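Local coordinates for protein CRISPR-associated endonuclease Cas12b (Alicyclobacillus acidoterrestris, PDB 5U31) that binds a guide RNA and uses it to recognise PAM-flanked complementary DNA, which its RuvC nuclease domain cleaves with the help of divalent metal ions, at residues L650-S661 with F771-S782. The protein carries 3 engineered substitutions. Residues are numbered along the deposited sequence; the frame is centred on the assembly and turned at random.
Sequences LAYLRLLVRCGS and FLKSWSFFGKVS. With nucleotides of chain B.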
ATOM      1  N   LEU A 650      29.488  11.682 -11.864  1.00 50.18           N
ATOM      2  CA  LEU A 650      28.503  12.685 -12.250  1.00 49.87           C
ATOM      3  C   LEU A 650      28.430  13.817 -11.234  1.00 56.08           C
ATOM      4  O   LEU A 650      28.191  14.971 -11.606  1.00 55.91           O
ATOM      5  CB  LEU A 650      27.128  12.037 -12.410  1.00 48.41           C
ATOM      6  CG  LEU A 650      26.340  12.335 -13.687  1.00 51.49           C
ATOM      7  CD1 LEU A 650      24.867  11.987 -13.503  1.00 46.78           C
ATOM      8  CD2 LEU A 650      26.514  13.784 -14.107  1.00 55.38           C
ATOM      9  N   ALA A 651      28.633  13.507  -9.949  1.00 53.91           N
ATOM     10  CA  ALA A 651      28.517  14.526  -8.911  1.00 50.02           C
ATOM     11  C   ALA A 651      29.592  15.594  -9.044  1.00 61.53           C
ATOM     12  O   ALA A 651      29.354  16.757  -8.698  1.00 59.95           O
ATOM     13  CB  ALA A 651      28.582  13.880  -7.531  1.00 53.22           C
ATOM     14  N   TYR A 652      30.773  15.220  -9.537  1.00 58.11           N
ATOM     15  CA  TYR A 652      31.834  16.185  -9.792  1.00 57.74           C
ATOM     16  C   TYR A 652      31.691  16.852 -11.152  1.00 55.12           C
ATOM     17  O   TYR A 652      32.201  17.962 -11.336  1.00 70.49           O
ATOM     18  CB  TYR A 652      33.203  15.503  -9.678  1.00 68.82           C
ATOM     19  CG  TYR A 652      33.643  15.245  -8.247  1.00 86.01           C
ATOM     20  CD1 TYR A 652      34.784  15.848  -7.728  1.00 85.13           C
ATOM     21  CD2 TYR A 652      32.910  14.407  -7.414  1.00 94.88           C
ATOM     22  CE1 TYR A 652      35.186  15.616  -6.420  1.00 91.27           C
ATOM     23  CE2 TYR A 652      33.302  14.172  -6.107  1.00 97.00           C
ATOM     24  CZ  TYR A 652      34.440  14.778  -5.615  1.00100.84           C
ATOM     25  OH  TYR A 652      34.832  14.544  -4.314  1.00104.57           O
ATOM     26  N   LEU A 653      31.010  16.208 -12.103  1.00 54.01           N
ATOM     27  CA  LEU A 653      30.700  16.877 -13.360  1.00 61.96           C
ATOM     28  C   LEU A 653      29.844  18.111 -13.114  1.00 67.30           C
ATOM     29  O   LEU A 653      30.064  19.164 -13.725  1.00 66.41           O
ATOM     30  CB  LEU A 653      29.990  15.910 -14.309  1.00 57.38           C
ATOM     31  CG  LEU A 653      30.426  15.910 -15.777  1.00 54.46           C
ATOM     32  CD1 LEU A 653      29.421  15.167 -16.643  1.00 53.40           C
ATOM     33  CD2 LEU A 653      30.632  17.322 -16.290  1.00 59.63           C
ATOM     34  N   ARG A 654      28.870  18.003 -12.208  1.00 58.46           N
ATOM     35  CA  ARG A 654      28.030  19.148 -11.874  1.00 53.07           C
ATOM     36  C   ARG A 654      28.811  20.221 -11.129  1.00 63.22           C
ATOM     37  O   ARG A 654      28.473  21.407 -11.222  1.00 77.55           O
ATOM     38  CB  ARG A 654      26.831  18.691 -11.048  1.00 51.52           C
ATOM     39  CG  ARG A 654      25.954  17.685 -11.757  1.00 50.30           C
ATOM     40  CD  ARG A 654      24.628  17.509 -11.045  1.00 49.75           C
ATOM     41  NE  ARG A 654      23.619  16.951 -11.938  1.00 62.08           N
ATOM     42  CZ  ARG A 654      23.270  15.671 -11.960  1.00 64.88           C
ATOM     43  NH1 ARG A 654      23.839  14.812 -11.124  1.00 63.35           N
ATOM     44  NH2 ARG A 654      22.342  15.250 -12.812  1.00 66.09           N
ATOM     45  N   LEU A 655      29.843  19.832 -10.377  1.00 63.32           N
ATOM     46  CA  LEU A 655      30.721  20.831  -9.778  1.00 62.69           C
ATOM     47  C   LEU A 655      31.489  21.590 -10.850  1.00 64.99           C
ATOM     48  O   LEU A 655      31.692  22.805 -10.737  1.00 77.66           O
ATOM     49  CB  LEU A 655      31.683  20.170  -8.792  1.00 74.17           C
ATOM     50  CG  LEU A 655      31.186  20.040  -7.350  1.00 87.87           C
ATOM     51  CD1 LEU A 655      32.165  19.235  -6.507  1.00 85.26           C
ATOM     52  CD2 LEU A 655      30.959  21.419  -6.743  1.00100.32           C
ATOM     53  N   LEU A 656      31.920  20.893 -11.903  1.00 61.03           N
ATOM     54  CA  LEU A 656      32.614  21.563 -12.994  1.00 62.78           C
ATOM     55  C   LEU A 656      31.672  22.485 -13.758  1.00 65.42           C
ATOM     56  O   LEU A 656      32.072  23.572 -14.189  1.00 78.14           O
ATOM     57  CB  LEU A 656      33.234  20.529 -13.932  1.00 62.26           C
ATOM     58  CG  LEU A 656      34.013  21.062 -15.135  1.00 61.14           C
ATOM     59  CD1 LEU A 656      35.219  21.868 -14.685  1.00 62.83           C
ATOM     60  CD2 LEU A 656      34.439  19.916 -16.030  1.00 61.08           C
ATOM     61  N   VAL A 657      30.417  22.063 -13.929  1.00 57.92           N
ATOM     62  CA  VAL A 657      29.448  22.866 -14.668  1.00 60.47           C
ATOM     63  C   VAL A 657      29.208  24.195 -13.964  1.00 71.12           C
ATOM     64  O   VAL A 657      29.138  25.250 -14.607  1.00 76.55           O
ATOM     65  CB  VAL A 657      28.142  22.072 -14.860  1.00 56.08           C
ATOM     66  CG1 VAL A 657      27.004  22.987 -15.272  1.00 55.87           C
ATOM     67  CG2 VAL A 657      28.346  20.989 -15.900  1.00 55.82           C
ATOM     68  N   ARG A 658      29.102  24.173 -12.633  1.00 63.00           N
ATOM     69  CA  ARG A 658      28.871  25.408 -11.895  1.00 59.59           C
ATOM     70  C   ARG A 658      29.996  26.413 -12.086  1.00 61.56           C
ATOM     71  O   ARG A 658      29.768  27.617 -11.928  1.00 65.59           O
ATOM     72  CB  ARG A 658      28.694  25.116 -10.410  1.00 58.83           C
ATOM     73  CG  ARG A 658      27.483  24.272 -10.096  1.00 61.30           C
ATOM     74  CD  ARG A 658      27.336  24.082  -8.601  1.00 65.09           C
ATOM     75  NE  ARG A 658      26.910  25.309  -7.938  1.00 76.61           N
ATOM     76  CZ  ARG A 658      26.991  25.514  -6.628  1.00 86.42           C
ATOM     77  NH1 ARG A 658      26.578  26.661  -6.109  1.00 83.34           N
ATOM     78  NH2 ARG A 658      27.496  24.576  -5.837  1.00 94.21           N
ATOM     79  N   CYS A 659      31.204  25.951 -12.420  1.00 66.70           N
ATOM     80  CA  CYS A 659      32.326  26.863 -12.623  1.00 68.90           C
ATOM     81  C   CYS A 659      32.138  27.743 -13.846  1.00 71.92           C
ATOM     82  O   CYS A 659      32.872  28.725 -14.006  1.00 80.45           O
ATOM     83  CB  CYS A 659      33.636  26.083 -12.751  1.00 75.54           C
ATOM     84  SG  CYS A 659      34.104  25.130 -11.290  1.00 78.17           S
ATOM     85  N   GLY A 660      31.188  27.407 -14.712  1.00 77.10           N
ATOM     86  CA  GLY A 660      30.885  28.211 -15.875  1.00 83.45           C
ATOM     87  C   GLY A 660      29.627  29.030 -15.681  1.00 87.07           C
ATOM     88  O   GLY A 660      28.911  29.330 -16.641  1.00 91.68           O
ATOM     89  N   SER A 661      29.343  29.389 -14.432  1.00 79.23           N
ATOM     90  CA  SER A 661      28.180  30.204 -14.128  1.00 83.16           C
ATOM     91  C   SER A 661      28.422  31.656 -14.534  1.00 95.34           C
ATOM     92  O   SER A 661      29.560  32.112 -14.671  1.00 88.21           O
ATOM     93  CB  SER A 661      27.848  30.121 -12.639  1.00 88.04           C
ATOM     94  OG  SER A 661      26.784  30.993 -12.301  1.00104.08           O
ATOM     95  N   PHE A 771      19.871   6.556 -11.196  1.00 40.36           N
ATOM     96  CA  PHE A 771      21.065   7.097 -11.834  1.00 41.53           C
ATOM     97  C   PHE A 771      20.801   7.449 -13.292  1.00 41.80           C
ATOM     98  O   PHE A 771      21.228   8.509 -13.765  1.00 42.59           O
ATOM     99  CB  PHE A 771      22.234   6.121 -11.745  1.00 42.09           C
ATOM    100  CG  PHE A 771      23.374   6.492 -12.643  1.00 43.29           C
ATOM    101  CD1 PHE A 771      24.225   7.531 -12.306  1.00 44.20           C
ATOM    102  CD2 PHE A 771      23.570   5.835 -13.845  1.00 43.59           C
ATOM    103  CE1 PHE A 771      25.262   7.891 -13.140  1.00 45.38           C
ATOM    104  CE2 PHE A 771      24.604   6.192 -14.684  1.00 44.77           C
ATOM    105  CZ  PHE A 771      25.452   7.222 -14.332  1.00 45.67           C
ATOM    106  N   LEU A 772      20.114   6.567 -14.023  1.00 45.84           N
ATOM    107  CA  LEU A 772      19.812   6.840 -15.424  1.00 43.14           C
ATOM    108  C   LEU A 772      18.968   8.098 -15.568  1.00 50.42           C
ATOM    109  O   LEU A 772      19.201   8.912 -16.470  1.00 42.00           O
ATOM    110  CB  LEU A 772      19.101   5.642 -16.051  1.00 40.81           C
ATOM    111  CG  LEU A 772      19.990   4.438 -16.361  1.00 41.26           C
ATOM    112  CD1 LEU A 772      19.182   3.311 -16.962  1.00 40.63           C
ATOM    113  CD2 LEU A 772      21.102   4.852 -17.298  1.00 42.50           C
ATOM    114  N   LYS A 773      17.978   8.270 -14.689  1.00 40.40           N
ATOM    115  CA  LYS A 773      17.212   9.510 -14.657  1.00 40.29           C
ATOM    116  C   LYS A 773      18.136  10.702 -14.439  1.00 46.85           C
ATOM    117  O   LYS A 773      18.038  11.719 -15.136  1.00 41.86           O
ATOM    118  CB  LYS A 773      16.156   9.427 -13.553  1.00 39.28           C
ATOM    119  CG  LYS A 773      14.866  10.190 -13.813  1.00 51.31           C
ATOM    120  CD  LYS A 773      13.886   9.362 -14.634  1.00 62.80           C
ATOM    121  CE  LYS A 773      12.444   9.770 -14.353  1.00 64.49           C
ATOM    122  NZ  LYS A 773      12.078   9.533 -12.927  1.00 65.20           N
ATOM    123  N   SER A 774      19.059  10.580 -13.480  1.00 50.27           N
ATOM    124  CA  SER A 774      19.994  11.660 -13.187  1.00 42.75           C
ATOM    125  C   SER A 774      20.962  11.890 -14.338  1.00 44.52           C
ATOM    126  O   SER A 774      21.394  13.024 -14.570  1.00 44.78           O
ATOM    127  CB  SER A 774      20.757  11.343 -11.900  1.00 42.88           C
ATOM    128  OG  SER A 774      21.701  12.350 -11.589  1.00 43.97           O
ATOM    129  N   TRP A 775      21.307  10.832 -15.068  1.00 53.00           N
ATOM    130  CA  TRP A 775      22.216  10.975 -16.197  1.00 46.05           C
ATOM    131  C   TRP A 775      21.533  11.656 -17.377  1.00 54.21           C
ATOM    132  O   TRP A 775      22.100  12.567 -17.991  1.00 46.19           O
ATOM    133  CB  TRP A 775      22.750   9.602 -16.590  1.00 45.01           C
ATOM    134  CG  TRP A 775      23.520   9.591 -17.851  1.00 46.06           C
ATOM    135  CD1 TRP A 775      23.153   9.015 -19.026  1.00 45.98           C
ATOM    136  CD2 TRP A 775      24.803  10.180 -18.072  1.00 47.44           C
ATOM    137  NE1 TRP A 775      24.128   9.207 -19.971  1.00 47.24           N
ATOM    138  CE2 TRP A 775      25.153   9.922 -19.410  1.00 48.16           C
ATOM    139  CE3 TRP A 775      25.691  10.901 -17.268  1.00 48.20           C
ATOM    140  CZ2 TRP A 775      26.351  10.358 -19.964  1.00 49.60           C
ATOM    141  CZ3 TRP A 775      26.876  11.333 -17.818  1.00 49.63           C
ATOM    142  CH2 TRP A 775      27.197  11.061 -19.154  1.00 50.32           C
ATOM    143  N   SER A 776      20.307  11.236 -17.700  1.00 52.07           N
ATOM    144  CA  SER A 776      19.599  11.818 -18.835  1.00 44.20           C
ATOM    145  C   SER A 776      19.205  13.266 -18.583  1.00 44.46           C
ATOM    146  O   SER A 776      19.181  14.071 -19.519  1.00 45.15           O
ATOM    147  CB  SER A 776      18.361  10.987 -19.155  1.00 43.03           C
ATOM    148  OG  SER A 776      18.713   9.639 -19.390  1.00 42.86           O
ATOM    149  N   PHE A 777      18.887  13.618 -17.341  1.00 43.98           N
ATOM    150  CA  PHE A 777      18.475  14.971 -17.004  1.00 44.25           C
ATOM    151  C   PHE A 777      19.629  15.816 -16.488  1.00 50.95           C
ATOM    152  O   PHE A 777      19.404  16.903 -15.943  1.00 45.69           O
ATOM    153  CB  PHE A 777      17.333  14.921 -15.992  1.00 43.11           C
ATOM    154  CG  PHE A 777      16.097  14.272 -16.533  1.00 48.80           C
ATOM    155  CD1 PHE A 777      15.688  14.526 -17.833  1.00 51.77           C
ATOM    156  CD2 PHE A 777      15.364  13.388 -15.766  1.00 43.61           C
ATOM    157  CE1 PHE A 777      14.561  13.927 -18.351  1.00 41.38           C
ATOM    158  CE2 PHE A 777      14.234  12.781 -16.281  1.00 51.20           C
ATOM    159  CZ  PHE A 777      13.832  13.053 -17.576  1.00 40.27           C
ATOM    160  N   PHE A 778      20.858  15.340 -16.657  1.00 58.05           N
ATOM    161  CA  PHE A 778      22.030  16.141 -16.347  1.00 63.51           C
ATOM    162  C   PHE A 778      22.119  17.330 -17.297  1.00 62.80           C
ATOM    163  O   PHE A 778      21.898  17.198 -18.505  1.00 57.40           O
ATOM    164  CB  PHE A 778      23.289  15.277 -16.444  1.00 53.55           C
ATOM    165  CG  PHE A 778      24.534  16.056 -16.722  1.00 49.56           C
ATOM    166  CD1 PHE A 778      25.163  16.762 -15.712  1.00 50.17           C
ATOM    167  CD2 PHE A 778      25.071  16.094 -17.999  1.00 50.48           C
ATOM    168  CE1 PHE A 778      26.306  17.490 -15.970  1.00 57.19           C
ATOM    169  CE2 PHE A 778      26.213  16.821 -18.263  1.00 57.42           C
ATOM    170  CZ  PHE A 778      26.832  17.520 -17.246  1.00 61.65           C
ATOM    171  N   GLY A 779      22.447  18.496 -16.748  1.00 63.97           N
ATOM    172  CA  GLY A 779      22.494  19.735 -17.508  1.00 61.05           C
ATOM    173  C   GLY A 779      23.915  20.264 -17.638  1.00 63.82           C
ATOM    174  O   GLY A 779      24.633  20.393 -16.644  1.00 53.73           O
ATOM    175  N   LYS A 780      24.297  20.582 -18.878  1.00 68.05           N
ATOM    176  CA  LYS A 780      25.589  21.193 -19.167  1.00 59.15           C
ATOM    177  C   LYS A 780      25.611  22.697 -18.927  1.00 60.02           C
ATOM    178  O   LYS A 780      26.690  23.295 -18.974  1.00 61.49           O
ATOM    179  CB  LYS A 780      25.994  20.923 -20.619  1.00 67.00           C
ATOM    180  CG  LYS A 780      25.984  19.463 -21.024  1.00 77.77           C
ATOM    181  CD  LYS A 780      26.525  19.303 -22.437  1.00 84.88           C
ATOM    182  CE  LYS A 780      26.276  17.904 -22.972  1.00 91.06           C
ATOM    183  NZ  LYS A 780      24.822  17.587 -23.060  1.00 91.51           N
ATOM    184  N   VAL A 781      24.460  23.323 -18.697  1.00 70.50           N
ATOM    185  CA  VAL A 781      24.373  24.755 -18.426  1.00 77.31           C
ATOM    186  C   VAL A 781      24.019  24.926 -16.956  1.00 75.92           C
ATOM    187  O   VAL A 781      22.983  24.431 -16.501  1.00 68.39           O
ATOM    188  CB  VAL A 781      23.335  25.450 -19.320  1.00 81.48           C
ATOM    189  CG1 VAL A 781      23.533  26.958 -19.277  1.00 85.62           C
ATOM    190  CG2 VAL A 781      23.411  24.929 -20.748  1.00 72.50           C
ATOM    191  N   SER A 782      24.874  25.625 -16.214  1.00 72.34           N
ATOM    192  CA  SER A 782      24.658  25.781 -14.782  1.00 71.97           C
ATOM    193  C   SER A 782      23.416  26.619 -14.520  1.00 76.46           C
ATOM    194  O   SER A 782      23.196  27.646 -15.169  1.00 79.37           O
ATOM    195  CB  SER A 782      25.877  26.424 -14.128  1.00 72.58           C
ATOM    196  OG  SER A 782      26.149  27.689 -14.702  1.00 82.36           O
TER
ATOM    197  P     A B  49      23.629   4.770 -24.534  1.00 47.73           P
ATOM    198  OP1   A B  49      23.925   3.358 -24.184  1.00 66.24           O
ATOM    199  OP2   A B  49      23.113   5.125 -25.884  1.00 47.88           O
ATOM    200  O5'   A B  49      22.594   5.322 -23.457  1.00 46.29           O
ATOM    201  C5'   A B  49      22.902   5.293 -22.072  1.00 45.91           C
ATOM    202  C4'   A B  49      21.963   6.168 -21.284  1.00 45.02           C
ATOM    203  O4'   A B  49      22.199   7.566 -21.597  1.00 45.75           O
ATOM    204  C3'   A B  49      20.488   5.977 -21.574  1.00 43.92           C
ATOM    205  O3'   A B  49      19.942   4.845 -20.933  1.00 42.96           O
ATOM    206  C2'   A B  49      19.891   7.297 -21.116  1.00 43.64           C
ATOM    207  O2'   A B  49      19.792   7.344 -19.700  1.00 43.09           O
ATOM    208  C1'   A B  49      20.977   8.277 -21.555  1.00 44.97           C
ATOM    209  N9    A B  49      20.698   8.826 -22.894  1.00 46.34           N
ATOM    210  C8    A B  49      21.325   8.552 -24.086  1.00 47.25           C
ATOM    211  N7    A B  49      20.824   9.206 -25.108  1.00 46.76           N
ATOM    212  C5    A B  49      19.799   9.956 -24.547  1.00 45.94           C
ATOM    213  C6    A B  49      18.876  10.864 -25.093  1.00 45.80           C
ATOM    214  N6    A B  49      18.830  11.194 -26.384  1.00 66.04           N
ATOM    215  N1    A B  49      17.987  11.435 -24.254  1.00 44.96           N
ATOM    216  C2    A B  49      18.022  11.115 -22.958  1.00 44.29           C
ATOM    217  N3    A B  49      18.836  10.280 -22.328  1.00 44.33           N
ATOM    218  C4    A B  49      19.709   9.730 -23.187  1.00 45.17           C
ATOM    219  P     C B 106      19.197  14.413  -9.881  1.00 47.14           P
ATOM    220  OP1   C B 106      20.624  14.037 -10.055  1.00 47.01           O
ATOM    221  OP2   C B 106      18.618  14.498  -8.515  1.00 42.25           O
ATOM    222  O5'   C B 106      18.958  15.800 -10.617  1.00 43.51           O
ATOM    223  C5'   C B 106      19.084  15.892 -12.025  1.00 43.92           C
ATOM    224  C4'   C B 106      18.409  17.129 -12.551  1.00 46.85           C
ATOM    225  O4'   C B 106      16.980  17.043 -12.329  1.00 53.77           O
ATOM    226  C3'   C B 106      18.806  18.429 -11.876  1.00 46.96           C
ATOM    227  O3'   C B 106      20.030  18.943 -12.361  1.00 53.23           O
ATOM    228  C2'   C B 106      17.611  19.324 -12.161  1.00 44.97           C
ATOM    229  O2'   C B 106      17.666  19.808 -13.495  1.00 45.60           O
ATOM    230  C1'   C B 106      16.459  18.326 -12.056  1.00 45.90           C
ATOM    231  N1    C B 106      15.858  18.309 -10.705  1.00 50.21           N
ATOM    232  C2    C B 106      14.859  19.237 -10.416  1.00 51.50           C
ATOM    233  O2    C B 106      14.526  20.031 -11.304  1.00 52.43           O
ATOM    234  N3    C B 106      14.289  19.242  -9.189  1.00 54.18           N
ATOM    235  C4    C B 106      14.686  18.364  -8.269  1.00 41.85           C
ATOM    236  N4    C B 106      14.099  18.402  -7.072  1.00 41.41           N
ATOM    237  C5    C B 106      15.702  17.403  -8.537  1.00 41.94           C
ATOM    238  C6    C B 106      16.255  17.408  -9.756  1.00 50.15           C
ATOM    239  P     A B 105      16.618  10.677  -6.863  1.00 40.74           P
ATOM    240  OP1   A B 105      17.945  10.011  -6.817  1.00 39.55           O
ATOM    241  OP2   A B 105      16.172  11.509  -5.717  1.00 41.60           O
ATOM    242  O5'   A B 105      16.526  11.560  -8.184  1.00 39.42           O
ATOM    243  C5'   A B 105      16.636  10.949  -9.459  1.00 49.27           C
ATOM    244  C4'   A B 105      16.324  11.918 -10.565  1.00 45.99           C
ATOM    245  O4'   A B 105      14.892  12.147 -10.641  1.00 39.27           O
ATOM    246  C3'   A B 105      16.899  13.310 -10.392  1.00 52.58           C
ATOM    247  O3'   A B 105      18.274  13.397 -10.707  1.00 48.88           O
ATOM    248  C2'   A B 105      15.993  14.145 -11.282  1.00 53.47           C
ATOM    249  O2'   A B 105      16.310  13.937 -12.650  1.00 54.99           O
ATOM    250  C1'   A B 105      14.643  13.491 -11.002  1.00 44.95           C
ATOM    251  N9    A B 105      13.941  14.156  -9.887  1.00 39.24           N
ATOM    252  C8    A B 105      13.977  13.845  -8.551  1.00 41.05           C
ATOM    253  N7    A B 105      13.241  14.636  -7.808  1.00 42.59           N
ATOM    254  C5    A B 105      12.683  15.529  -8.715  1.00 48.14           C
ATOM    255  C6    A B 105      11.804  16.623  -8.564  1.00 46.81           C
ATOM    256  N6    A B 105      11.302  17.031  -7.395  1.00 47.08           N
ATOM    257  N1    A B 105      11.450  17.298  -9.679  1.00 43.10           N
ATOM    258  C2    A B 105      11.948  16.900 -10.856  1.00 48.74           C
ATOM    259  N3    A B 105      12.778  15.896 -11.124  1.00 39.62           N
ATOM    260  C4    A B 105      13.111  15.243  -9.998  1.00 39.31           C
TER
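Arg654 reaches from the bridge helix to Ser774 end-on: NH1 and NH2 both point at the hydroxyl, 3.3 Å and 3.2 Å from Ser774 OG, which lies close to the guanidinium plane. A weak third bond runs from NH2 to Ser774 O. The planar group is sandwiched, with Phe778 CD1 over one face and OP1 of C106 of the guide RNA (chain B) over the other; it does not stack on the Phe778 ring, since the two planes stand 66° apart. Ser774 OG in turn donates to that OP1, while Arg654 NE salt-bridges another RNA phosphate.

Next to this polar group, Phe778, just past the end of helix 759-776, packs against helix 641-658; the axes of segments 650-658 and 771-776 lie 11.8 Å apart at 22°. Its CG stands anti to the backbone N (chi1 155°), bringing the ring obliquely against Leu650 CD2 and Leu653 CD1. Leu650 CG also meets the Trp775 ring at its edge, and Trp724 of helix 709-739 stacks on that ring. Val657 lies against Phe778 and Gly779 to Ser782, whose CB packs 3.5 Å from Val657 O. Because Ser774 bonds one phosphate and Arg654 pairs with a second, bound RNA probably ties the bridge helix to REC2 here; the anions would offset the arginine's charge.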